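Local atomic coordinates of stage II sporulation protein E (SpoIIE) (Moorella thermoacetica, PDB entry 3ZT9), a protein that probably acts as a manganese-dependent phosphatase of the PP2C type that removes phosphate from a partner protein in a stressosome-like signalling pathway. Residues A[14-19]-A[40-45]; A[34-39]-A[186-191]; A[81-86]-A[101-106]. One frame throughout, in Å; residues are numbered along the deposited sequence.

Contact 1. Residues A[14-19]-A[40-45]; sequences EGEIAC and IGHGPE. With MN (manganese (II) ion), chain B.
Glu16 bends back over Gly43 and brings its carboxylate up to the ring of His42, and this is the tightly packed part of the contact. A first torsion of -49° sets CG beside the backbone N, and a second turn of -64° folds CD back, so that the chain is bent rather than extended. OE1 rests on the backbone of the glycine, 3.6 Å from Gly43 CA. OE2 lies 2.9 Å from His42 ND1 and approaches the ring obliquely, the carboxylate and ring planes being 55° apart; this proximity is tentative, as His42 has two modelled conformers. Gly43 suits the place by its backbone: with its positive phi, a CB would collide with Pro44 CD and with the preceding carbonyl O.

Between Ala18 O and Gly43 N, water 1 joins the two backbones. It donates to Ala18 O at 2.7 Å and accepts from Gly43 N at 2.8 Å, satisfying both groups where the chains do not meet directly. The other side is looser. Ala18 CB comes no nearer to Pro44 than 4.2 Å, at CA, and Pro44 lies at the exposed side of the contact.

Near the start of 40-45, Gly41 O binds one manganese ion at 2.2 Å, beside three waters; Asp38 OD1 and Gly39 O complete six ligands. Gly41 N also donates to water 2, one of those three. Arg80 NH1 is hydrogen-bonded to the carbonyls of Ile40 and His42, which flank Gly41 in sequence.

Gly41 thus serves the metal through its backbone, while the 14-19 loop meets the entry to helix 43-60 with little apolar packing, which implies that this junction probably depends more on polar groups and a bridging water than on buried hydrocarbon.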
ATOM      1  N   GLU A  14       0.039   3.086 -19.708  1.00 20.17           N
ATOM      2  CA  GLU A  14       0.631   3.419 -21.009  1.00 28.08           C
ATOM      3  C   GLU A  14      -0.091   4.590 -21.668  1.00 23.56           C
ATOM      4  O   GLU A  14      -1.313   4.623 -21.719  1.00 26.08           O
ATOM      5  CB  GLU A  14       0.510   2.186 -21.888  1.00 25.41           C
ATOM      6  CG  GLU A  14       1.221   2.162 -23.198  1.00 36.95           C
ATOM      7  CD  GLU A  14       0.937   0.835 -23.867  1.00 54.26           C
ATOM      8  OE1 GLU A  14      -0.087   0.197 -23.517  1.00 56.67           O
ATOM      9  OE2 GLU A  14       1.733   0.416 -24.710  1.00 58.75           O
ATOM     10  N   GLY A  15       0.657   5.559 -22.173  1.00 25.04           N
ATOM     11  CA  GLY A  15       0.037   6.726 -22.771  1.00 32.98           C
ATOM     12  C   GLY A  15      -0.332   7.864 -21.828  1.00 32.93           C
ATOM     13  O   GLY A  15      -0.610   8.961 -22.303  1.00 33.76           O
ATOM     14  N   GLU A  16      -0.359   7.626 -20.513  1.00 20.29           N
ATOM     15  CA  GLU A  16      -0.560   8.729 -19.541  1.00 30.87           C
ATOM     16  C   GLU A  16       0.770   9.402 -19.152  1.00 26.90           C
ATOM     17  O   GLU A  16       1.839   8.788 -19.217  1.00 26.44           O
ATOM     18  CB  GLU A  16      -1.265   8.231 -18.268  1.00 27.54           C
ATOM     19  CG  GLU A  16      -2.518   7.407 -18.507  1.00 29.99           C
ATOM     20  CD  GLU A  16      -3.646   8.181 -19.173  1.00 41.01           C
ATOM     21  OE1 GLU A  16      -3.766   9.410 -18.949  1.00 37.08           O
ATOM     22  OE2 GLU A  16      -4.425   7.536 -19.913  1.00 49.63           O
ATOM     23  N   ILE A  17       0.714  10.676 -18.776  1.00 24.10           N
ATOM     24  CA  ILE A  17       1.903  11.356 -18.289  1.00 29.61           C
ATOM     25  C   ILE A  17       1.929  11.520 -16.771  1.00 32.03           C
ATOM     26  O   ILE A  17       2.911  12.024 -16.242  1.00 45.85           O
ATOM     27  CB  ILE A  17       2.083  12.757 -18.938  1.00 28.74           C
ATOM     28  CG1 ILE A  17       0.836  13.619 -18.712  1.00 38.27           C
ATOM     29  CG2 ILE A  17       2.406  12.631 -20.422  1.00 36.41           C
ATOM     30  CD1 ILE A  17       1.089  15.093 -18.989  1.00 52.28           C
ATOM     31  N   ALA A  18       0.864  11.114 -16.075  1.00 21.07           N
ATOM     32  CA  ALA A  18       0.847  11.113 -14.614  1.00 21.57           C
ATOM     33  C   ALA A  18       0.306   9.774 -14.140  1.00 18.41           C
ATOM     34  O   ALA A  18      -0.628   9.225 -14.734  1.00 21.21           O
ATOM     35  CB  ALA A  18      -0.022  12.243 -14.038  1.00 29.35           C
ATOM     36  N   CYS A  19       0.942   9.240 -13.118  1.00 16.87           N
ATOM     37  CA  CYS A  19       0.537   7.960 -12.547  1.00 18.45           C
ATOM     38  C   CYS A  19      -0.607   8.128 -11.568  1.00 20.32           C
ATOM     39  O   CYS A  19      -0.504   8.871 -10.604  1.00 14.98           O
ATOM     40  CB  CYS A  19       1.733   7.278 -11.858  1.00 17.46           C
ATOM     41  SG  CYS A  19       1.368   5.695 -11.066  1.00 18.31           S
ATOM     42  N   ILE A  40      -9.398   6.525  -8.451  1.00 19.59           N
ATOM     43  CA  ILE A  40     -10.331   5.890  -9.372  1.00 23.70           C
ATOM     44  C   ILE A  40      -9.986   6.327 -10.794  1.00 22.79           C
ATOM     45  O   ILE A  40      -9.836   7.523 -11.072  1.00 18.31           O
ATOM     46  CB  ILE A  40     -11.783   6.259  -9.065  1.00 18.07           C
ATOM     47  CG1 ILE A  40     -12.231   5.702  -7.700  1.00 22.99           C
ATOM     48  CG2 ILE A  40     -12.692   5.752 -10.210  1.00 25.74           C
ATOM     49  CD1 ILE A  40     -12.448   4.203  -7.698  1.00 26.74           C
ATOM     50  N   GLY A  41      -9.840   5.358 -11.701  1.00 17.38           N
ATOM     51  CA  GLY A  41      -9.583   5.664 -13.094  1.00 16.74           C
ATOM     52  C   GLY A  41      -8.097   5.867 -13.278  1.00 18.73           C
ATOM     53  O   GLY A  41      -7.288   5.319 -12.525  1.00 19.72           O
ATOM     54  N   HIS A  42      -7.736   6.679 -14.255  1.00 19.02           N
ATOM     55  CA  HIS A  42      -6.328   6.933 -14.541  0.54 20.76           C
ATOM     56  C   HIS A  42      -6.104   8.411 -14.840  1.00 20.06           C
ATOM     57  O   HIS A  42      -7.032   9.209 -14.820  1.00 21.38           O
ATOM     58  CB  HIS A  42      -5.823   6.051 -15.707  0.54 29.46           C
ATOM     59  CG  HIS A  42      -6.693   6.080 -16.932  0.54 30.25           C
ATOM     60  ND1 HIS A  42      -6.482   6.951 -17.979  0.54 35.85           N
ATOM     61  CD2 HIS A  42      -7.766   5.329 -17.281  0.54 32.45           C
ATOM     62  CE1 HIS A  42      -7.389   6.742 -18.919  0.54 19.30           C
ATOM     63  NE2 HIS A  42      -8.185   5.769 -18.516  0.54 35.69           N
ATOM     64  N   GLY A  43      -4.864   8.773 -15.085  1.00 16.02           N
ATOM     65  CA  GLY A  43      -4.561  10.129 -15.506  1.00 22.90           C
ATOM     66  C   GLY A  43      -4.437  11.094 -14.332  1.00 16.62           C
ATOM     67  O   GLY A  43      -4.464  10.693 -13.183  1.00 17.52           O
ATOM     68  N   PRO A  44      -4.288  12.395 -14.635  1.00 21.47           N
ATOM     69  CA  PRO A  44      -4.017  13.369 -13.566  1.00 17.08           C
ATOM     70  C   PRO A  44      -5.157  13.492 -12.531  1.00 23.12           C
ATOM     71  O   PRO A  44      -4.889  13.832 -11.395  1.00 19.09           O
ATOM     72  CB  PRO A  44      -3.868  14.711 -14.332  1.00 24.68           C
ATOM     73  CG  PRO A  44      -3.606  14.338 -15.762  1.00 24.25           C
ATOM     74  CD  PRO A  44      -4.297  13.011 -15.978  1.00 27.44           C
ATOM     75  N   GLU A  45      -6.418  13.258 -12.903  1.00 19.32           N
ATOM     76  CA  GLU A  45      -7.477  13.322 -11.884  1.00 17.84           C
ATOM     77  C   GLU A  45      -7.385  12.158 -10.910  1.00 21.12           C
ATOM     78  O   GLU A  45      -7.632  12.331  -9.728  1.00 19.83           O
ATOM     79  CB  GLU A  45      -8.872  13.390 -12.537  1.00 21.14           C
ATOM     80  CG  GLU A  45      -9.005  14.650 -13.383  1.00 28.85           C
ATOM     81  CD  GLU A  45      -9.889  14.454 -14.578  1.00 55.29           C
ATOM     82  OE1 GLU A  45      -9.417  13.833 -15.554  1.00 67.07           O
ATOM     83  OE2 GLU A  45     -11.044  14.921 -14.545  1.00 59.70           O
TER
HETATM   84 MN    MN B1194      -6.790   4.088 -10.711  1.00 18.42          MN
HETATM   85  O   HOH W   1      -2.509   7.352 -15.346  1.00 21.42           O
HETATM   86  O   HOH W   2      -8.717   2.845 -10.564  1.00 26.06           O
HETATM   87  O   HOH W   3      -4.658   4.536 -10.843  1.00 18.59           O
HETATM   88  O   HOH W   4      -6.562   2.160 -11.811  1.00 19.24           O

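Contact 2. Residues A[34-39]-A[186-191]; sequences LAVGDG and DVAVIV. With MN (manganese (II) ion), chain B; MN (manganese (II) ion), chain C.
Val36 faces Ala188 and Ile190 across the middle of a beta sandwich, and the apolar contacts come from its two methyl groups. CG1, anti to the backbone N (chi1 174°), meets Ala188 CB at 3.8 Å, while CG2 lies 3.7 Å from Ile190 CD1, the valine and isoleucine side chains lying alongside each other and pointing opposite ways. Ile190 CD1 also reaches the opposite backbone, 3.3 Å from Ala35 O. Leu34 is looser, its CD2 4.4 Å from Ile190 CG2. The strand axes, 7.8 Å apart at closest and 171° between directions, run antiparallel, and they pack through side chains without backbone pairing.

Metal coordination takes over at the C-terminal end of 34-39. Asp38 bridges two manganese ions, OD1 binding one at 2.1 Å and OD2 the other at 2.2 Å; Gly39 O joins the first, and water 4 links both.

A hydrogen bond from a metal-bound water brings in the other segment as a second shell. Water 3 donates to Asp186 OD2 at 2.7 Å, while Asp186 OD1 is held by the backbone N of Arg13 and of Gly20.

Strand 31-39 runs between strands 21-28 and 82-90 in one sheet, and strand 187-192 between 6-11 and 144-148 in the other. Ile147 of strand 144-148 extends the apolar layer against Leu34 and Val36.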
ATOM      1  N   LEU A  34       3.461   2.194   5.708  1.00 12.96           N
ATOM      2  CA  LEU A  34       3.603   1.845   4.297  1.00 11.24           C
ATOM      3  C   LEU A  34       2.231   1.939   3.682  1.00 11.67           C
ATOM      4  O   LEU A  34       1.328   1.271   4.156  1.00 14.96           O
ATOM      5  CB  LEU A  34       4.075   0.370   4.143  1.00 13.29           C
ATOM      6  CG  LEU A  34       5.317  -0.049   4.954  1.00 13.40           C
ATOM      7  CD1 LEU A  34       5.448  -1.561   4.884  1.00 22.45           C
ATOM      8  CD2 LEU A  34       6.563   0.583   4.394  1.00 17.15           C
ATOM      9  N   ALA A  35       2.073   2.707   2.610  1.00 11.74           N
ATOM     10  CA  ALA A  35       0.743   2.893   2.065  1.00 13.34           C
ATOM     11  C   ALA A  35       0.767   2.918   0.555  1.00 12.80           C
ATOM     12  O   ALA A  35       1.707   3.458  -0.058  1.00 12.43           O
ATOM     13  CB  ALA A  35       0.109   4.229   2.594  1.00 16.17           C
ATOM     14  N   VAL A  36      -0.302   2.375  -0.047  1.00 12.81           N
ATOM     15  CA  VAL A  36      -0.476   2.522  -1.493  1.00 12.91           C
ATOM     16  C   VAL A  36      -1.892   2.998  -1.748  1.00 11.84           C
ATOM     17  O   VAL A  36      -2.828   2.464  -1.189  1.00 13.57           O
ATOM     18  CB  VAL A  36      -0.234   1.171  -2.267  1.00 14.98           C
ATOM     19  CG1 VAL A  36      -0.558   1.318  -3.750  1.00 16.11           C
ATOM     20  CG2 VAL A  36       1.246   0.686  -2.091  1.00 13.66           C
ATOM     21  N   GLY A  37      -2.053   3.967  -2.640  1.00 13.60           N
ATOM     22  CA  GLY A  37      -3.387   4.411  -3.006  1.00 13.63           C
ATOM     23  C   GLY A  37      -3.541   4.259  -4.515  1.00 12.14           C
ATOM     24  O   GLY A  37      -2.563   4.337  -5.273  1.00 14.66           O
ATOM     25  N   ASP A  38      -4.782   4.060  -4.955  1.00 12.44           N
ATOM     26  CA  ASP A  38      -5.063   3.965  -6.379  1.00 12.49           C
ATOM     27  C   ASP A  38      -6.254   4.866  -6.629  1.00 14.83           C
ATOM     28  O   ASP A  38      -7.337   4.541  -6.199  1.00 13.57           O
ATOM     29  CB  ASP A  38      -5.398   2.482  -6.709  1.00 16.70           C
ATOM     30  CG  ASP A  38      -5.864   2.264  -8.143  1.00 18.17           C
ATOM     31  OD1 ASP A  38      -6.146   3.258  -8.841  1.00 14.20           O
ATOM     32  OD2 ASP A  38      -5.968   1.092  -8.574  1.00 17.54           O
ATOM     33  N   GLY A  39      -6.052   6.012  -7.286  1.00 15.58           N
ATOM     34  CA  GLY A  39      -7.165   6.913  -7.569  1.00 15.56           C
ATOM     35  C   GLY A  39      -8.103   6.318  -8.617  1.00 14.58           C
ATOM     36  O   GLY A  39      -7.691   5.725  -9.589  1.00 16.03           O
ATOM     37  N   ASP A 186      -2.307   1.888 -14.191  1.00 15.64           N
ATOM     38  CA  ASP A 186      -1.208   2.329 -13.329  1.00 14.45           C
ATOM     39  C   ASP A 186      -0.734   1.192 -12.450  1.00 17.34           C
ATOM     40  O   ASP A 186      -1.526   0.329 -12.090  1.00 15.90           O
ATOM     41  CB  ASP A 186      -1.700   3.454 -12.444  1.00 17.48           C
ATOM     42  CG  ASP A 186      -2.206   4.636 -13.256  1.00 15.05           C
ATOM     43  OD1 ASP A 186      -1.414   5.203 -13.994  1.00 16.59           O
ATOM     44  OD2 ASP A 186      -3.372   4.983 -13.144  1.00 20.04           O
ATOM     45  N   VAL A 187       0.541   1.206 -12.077  1.00 14.05           N
ATOM     46  CA  VAL A 187       1.109   0.141 -11.236  1.00 14.26           C
ATOM     47  C   VAL A 187       1.803   0.794 -10.053  1.00 16.55           C
ATOM     48  O   VAL A 187       2.484   1.814 -10.207  1.00 15.06           O
ATOM     49  CB  VAL A 187       2.087  -0.735 -12.038  1.00 18.47           C
ATOM     50  CG1 VAL A 187       2.907  -1.652 -11.118  1.00 17.26           C
ATOM     51  CG2 VAL A 187       1.317  -1.555 -13.125  1.00 20.90           C
ATOM     52  N   ALA A 188       1.655   0.215  -8.861  1.00 12.56           N
ATOM     53  CA  ALA A 188       2.384   0.696  -7.708  1.00 15.01           C
ATOM     54  C   ALA A 188       2.728  -0.510  -6.839  1.00 13.86           C
ATOM     55  O   ALA A 188       1.880  -1.365  -6.608  1.00 12.09           O
ATOM     56  CB  ALA A 188       1.526   1.681  -6.893  1.00 16.91           C
ATOM     57  N   VAL A 189       3.952  -0.562  -6.335  1.00 11.42           N
ATOM     58  CA  VAL A 189       4.382  -1.691  -5.521  1.00 12.14           C
ATOM     59  C   VAL A 189       5.316  -1.206  -4.450  1.00 15.04           C
ATOM     60  O   VAL A 189       6.219  -0.426  -4.759  1.00 14.52           O
ATOM     61  CB  VAL A 189       5.231  -2.702  -6.340  1.00 20.71           C
ATOM     62  CG1 VAL A 189       5.442  -3.997  -5.491  1.00 16.12           C
ATOM     63  CG2 VAL A 189       4.581  -3.018  -7.667  1.00 28.26           C
ATOM     64  N   ILE A 190       5.154  -1.728  -3.223  1.00 11.45           N
ATOM     65  CA  ILE A 190       6.133  -1.517  -2.144  1.00 10.71           C
ATOM     66  C   ILE A 190       6.574  -2.881  -1.615  1.00 13.67           C
ATOM     67  O   ILE A 190       5.743  -3.767  -1.460  1.00 12.50           O
ATOM     68  CB  ILE A 190       5.490  -0.753  -0.958  1.00 13.49           C
ATOM     69  CG1 ILE A 190       5.111   0.661  -1.418  1.00 13.35           C
ATOM     70  CG2 ILE A 190       6.457  -0.662   0.197  1.00 15.43           C
ATOM     71  CD1 ILE A 190       4.366   1.459  -0.298  1.00 15.48           C
ATOM     72  N   VAL A 191       7.871  -3.079  -1.375  1.00 11.42           N
ATOM     73  CA  VAL A 191       8.330  -4.248  -0.622  1.00 14.58           C
ATOM     74  C   VAL A 191       9.169  -3.706   0.528  1.00 16.03           C
ATOM     75  O   VAL A 191       9.974  -2.830   0.289  1.00 16.03           O
ATOM     76  CB  VAL A 191       9.212  -5.148  -1.497  1.00 19.39           C
ATOM     77  CG1 VAL A 191       9.947  -6.181  -0.630  1.00 17.99           C
ATOM     78  CG2 VAL A 191       8.343  -5.842  -2.618  1.00 18.41           C
TER
HETATM   79 MN    MN B1194      -6.790   4.088 -10.711  1.00 18.42          MN
HETATM   80 MN    MN C1195      -5.879   0.362 -10.679  1.00 18.04          MN
HETATM   81  O   HOH W   3      -4.658   4.536 -10.843  1.00 18.59           O
HETATM   82  O   HOH W   5      -3.780   1.002 -10.609  1.00 15.15           O
HETATM   83  O   HOH W   2      -8.717   2.845 -10.564  1.00 26.06           O
HETATM   84  O   HOH W   4      -6.562   2.160 -11.811  1.00 19.24           O
HETATM   85  O   HOH W   6      -8.098   0.179 -10.909  1.00 17.41           O

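Contact 3. Residues A[81-86]-A[101-106]; sequences GAVAAL and VGNIHV
Ala84 and Val101 form an antiparallel hydrogen-bonded pair, with Ala84 N to Val101 O and Val101 N to Ala84 O both 2.9 Å long and N-H...O angles of 154° and 157°. In this PP2C-type beta sandwich the pair marks where strand 95-101 ends and the chain crosses, through Gly102 to Ile104, to strand 105-110 of the opposite sheet. The side chains of Val83 and Ala85 point toward that crossing.

Val83 lies over the turn, its CB 3.2 Å from Val101 O and its CG1 against Gly102 CA. A CB on Gly102 would run into that methyl, so a glycine is favoured both by this packing and by its backbone angles. Val83 CG2 meets Asn103 OD1 at 3.5 Å; the amide's other end, ND2, is hydrogen-bonded to Asp150, a manganese ligand, so Asn103 ties the turn to the metal site.

Ile104 lies between the sheets and uses CG1, CG2 and CD1 in the contact. CG1, anti to the carbonyl carbon (chi1 -59°), lies 3.7 Å from Ala84 CA, and CD1 continues to Val83 CG2 at 3.8 Å. An alanine here would probably open a gap beside Val83, Ala84 and the Ala85 methyl, since CG1, CG2 and CD1 would be missing, although the CB contact with Ala85 would stay. One residue past His105, Val106 brings CG2 to within 3.9 Å of Ala85 CB. That same Ala85 methyl makes the tightest carbon contact, 3.4 Å from Ile104 CG2, shorter than usual van der Waals packing.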
ATOM      1  N   GLY A  81     -12.013  10.051  -6.012  1.00 21.54           N
ATOM      2  CA  GLY A  81     -12.049   9.006  -4.984  1.00 19.98           C
ATOM      3  C   GLY A  81     -10.846   8.098  -5.139  1.00 23.00           C
ATOM      4  O   GLY A  81     -10.160   8.135  -6.140  1.00 20.18           O
ATOM      5  N   ALA A  82     -10.591   7.247  -4.155  1.00 17.20           N
ATOM      6  CA  ALA A  82      -9.472   6.334  -4.255  1.00 14.78           C
ATOM      7  C   ALA A  82      -9.705   5.128  -3.359  1.00 17.47           C
ATOM      8  O   ALA A  82     -10.516   5.175  -2.438  1.00 17.41           O
ATOM      9  CB  ALA A  82      -8.199   7.063  -3.802  1.00 16.36           C
ATOM     10  N   VAL A  83      -8.981   4.048  -3.635  1.00 15.58           N
ATOM     11  CA  VAL A  83      -8.911   2.911  -2.725  1.00 15.84           C
ATOM     12  C   VAL A  83      -7.500   2.977  -2.134  1.00 17.77           C
ATOM     13  O   VAL A  83      -6.617   3.543  -2.753  1.00 14.60           O
ATOM     14  CB  VAL A  83      -9.182   1.578  -3.461  1.00 17.74           C
ATOM     15  CG1 VAL A  83     -10.579   1.621  -4.065  1.00 16.42           C
ATOM     16  CG2 VAL A  83      -8.114   1.265  -4.561  1.00 14.54           C
ATOM     17  N   ALA A  84      -7.281   2.436  -0.946  1.00 14.79           N
ATOM     18  CA  ALA A  84      -5.957   2.586  -0.294  1.00 12.17           C
ATOM     19  C   ALA A  84      -5.736   1.522   0.768  1.00 13.51           C
ATOM     20  O   ALA A  84      -6.679   1.008   1.359  1.00 15.30           O
ATOM     21  CB  ALA A  84      -5.871   3.973   0.373  1.00 13.09           C
ATOM     22  N   ALA A  85      -4.475   1.200   0.990  1.00 13.83           N
ATOM     23  CA  ALA A  85      -4.079   0.259   2.033  1.00 14.99           C
ATOM     24  C   ALA A  85      -3.043   0.972   2.873  1.00 14.58           C
ATOM     25  O   ALA A  85      -2.247   1.732   2.334  1.00 12.99           O
ATOM     26  CB  ALA A  85      -3.451  -0.958   1.394  1.00 16.86           C
ATOM     27  N   LEU A  86      -3.006   0.677   4.171  1.00 11.80           N
ATOM     28  CA  LEU A  86      -1.949   1.157   5.024  1.00 14.70           C
ATOM     29  C   LEU A  86      -1.558   0.026   5.969  1.00 16.59           C
ATOM     30  O   LEU A  86      -2.428  -0.675   6.531  1.00 15.51           O
ATOM     31  CB  LEU A  86      -2.472   2.336   5.837  1.00 13.17           C
ATOM     32  CG  LEU A  86      -1.550   2.843   6.941  1.00 20.52           C
ATOM     33  CD1 LEU A  86      -0.318   3.387   6.322  1.00 25.87           C
ATOM     34  CD2 LEU A  86      -2.291   3.945   7.730  1.00 28.97           C
ATOM     35  N   VAL A 101      -9.167  -0.232   2.221  1.00 14.99           N
ATOM     36  CA  VAL A 101     -10.491   0.098   1.697  1.00 13.49           C
ATOM     37  C   VAL A 101     -10.368  -0.022   0.182  1.00 17.84           C
ATOM     38  O   VAL A 101      -9.583   0.685  -0.450  1.00 17.75           O
ATOM     39  CB  VAL A 101     -10.984   1.506   2.131  1.00 16.97           C
ATOM     40  CG1 VAL A 101     -12.312   1.828   1.459  1.00 16.73           C
ATOM     41  CG2 VAL A 101     -11.151   1.544   3.636  1.00 16.40           C
ATOM     42  N   GLY A 102     -11.130  -0.941  -0.401  1.00 14.95           N
ATOM     43  CA  GLY A 102     -11.072  -1.136  -1.830  1.00 18.28           C
ATOM     44  C   GLY A 102     -10.172  -2.313  -2.168  1.00 20.49           C
ATOM     45  O   GLY A 102     -10.108  -3.263  -1.405  1.00 32.04           O
ATOM     46  N   ASN A 103      -9.509  -2.282  -3.315  1.00 16.58           N
ATOM     47  CA  ASN A 103      -8.841  -3.503  -3.784  1.00 19.09           C
ATOM     48  C   ASN A 103      -7.319  -3.394  -3.904  1.00 22.27           C
ATOM     49  O   ASN A 103      -6.724  -3.987  -4.762  1.00 24.92           O
ATOM     50  CB  ASN A 103      -9.417  -3.968  -5.106  1.00 16.84           C
ATOM     51  CG  ASN A 103      -9.070  -3.034  -6.239  1.00 24.58           C
ATOM     52  OD1 ASN A 103      -8.682  -1.886  -6.005  1.00 23.93           O
ATOM     53  ND2 ASN A 103      -9.204  -3.517  -7.474  1.00 24.24           N
ATOM     54  N   ILE A 104      -6.690  -2.658  -3.018  1.00 12.66           N
ATOM     55  CA  ILE A 104      -5.249  -2.734  -2.942  1.00 12.02           C
ATOM     56  C   ILE A 104      -4.893  -4.125  -2.312  1.00 12.87           C
ATOM     57  O   ILE A 104      -5.643  -4.650  -1.486  1.00 15.34           O
ATOM     58  CB  ILE A 104      -4.699  -1.610  -2.040  1.00 14.54           C
ATOM     59  CG1 ILE A 104      -5.097  -0.227  -2.581  1.00 15.28           C
ATOM     60  CG2 ILE A 104      -3.178  -1.749  -1.886  1.00 12.95           C
ATOM     61  CD1 ILE A 104      -4.505   0.158  -3.950  1.00 15.75           C
ATOM     62  N   HIS A 105      -3.786  -4.718  -2.712  1.00 11.92           N
ATOM     63  CA  HIS A 105      -3.418  -6.032  -2.179  1.00 12.03           C
ATOM     64  C   HIS A 105      -2.251  -5.937  -1.226  1.00 14.21           C
ATOM     65  O   HIS A 105      -1.248  -5.278  -1.529  1.00 15.14           O
ATOM     66  CB  HIS A 105      -3.090  -6.924  -3.368  1.00 16.12           C
ATOM     67  CG  HIS A 105      -4.242  -7.062  -4.306  1.00 14.81           C
ATOM     68  ND1 HIS A 105      -5.434  -7.648  -3.928  1.00 17.02           N
ATOM     69  CD2 HIS A 105      -4.408  -6.660  -5.586  1.00 16.95           C
ATOM     70  CE1 HIS A 105      -6.279  -7.602  -4.940  1.00 24.39           C
ATOM     71  NE2 HIS A 105      -5.683  -7.007  -5.959  1.00 20.41           N
ATOM     72  N   VAL A 106      -2.378  -6.608  -0.078  1.00 13.26           N
ATOM     73  CA  VAL A 106      -1.275  -6.669   0.887  1.00 13.05           C
ATOM     74  C   VAL A 106      -0.949  -8.099   1.166  1.00 11.94           C
ATOM     75  O   VAL A 106      -1.856  -8.903   1.320  1.00 12.21           O
ATOM     76  CB  VAL A 106      -1.712  -6.026   2.206  1.00 13.02           C
ATOM     77  CG1 VAL A 106      -0.602  -6.182   3.292  1.00 11.55           C
ATOM     78  CG2 VAL A 106      -2.028  -4.522   1.969  1.00 15.86           C
TER

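Contacts 2 and 3, their centres 8 Å apart, span the same two sheets; in one, strands 31-39 and 82-90 are neighbours, joined by probable hydrogen bonds such as Asp38 N to Val83 O at 2.9 Å and Val36 O to Ala85 N at 3.0 Å. Contact 1 is centred 14 Å from contact 2; its segment 40-45 follows on Gly39, and the two share a manganese ion and waters 2, 3 and 4. Cys19 CA also packs 3.7 Å from Asp186 OD1. Ile40 N lies 2.9 Å from Gly81 O, a probable hydrogen bond between contacts 1 and 3. Contact 3 reaches the metal pair indirectly, through Asn103 and Asp150, so all three border the probable active site.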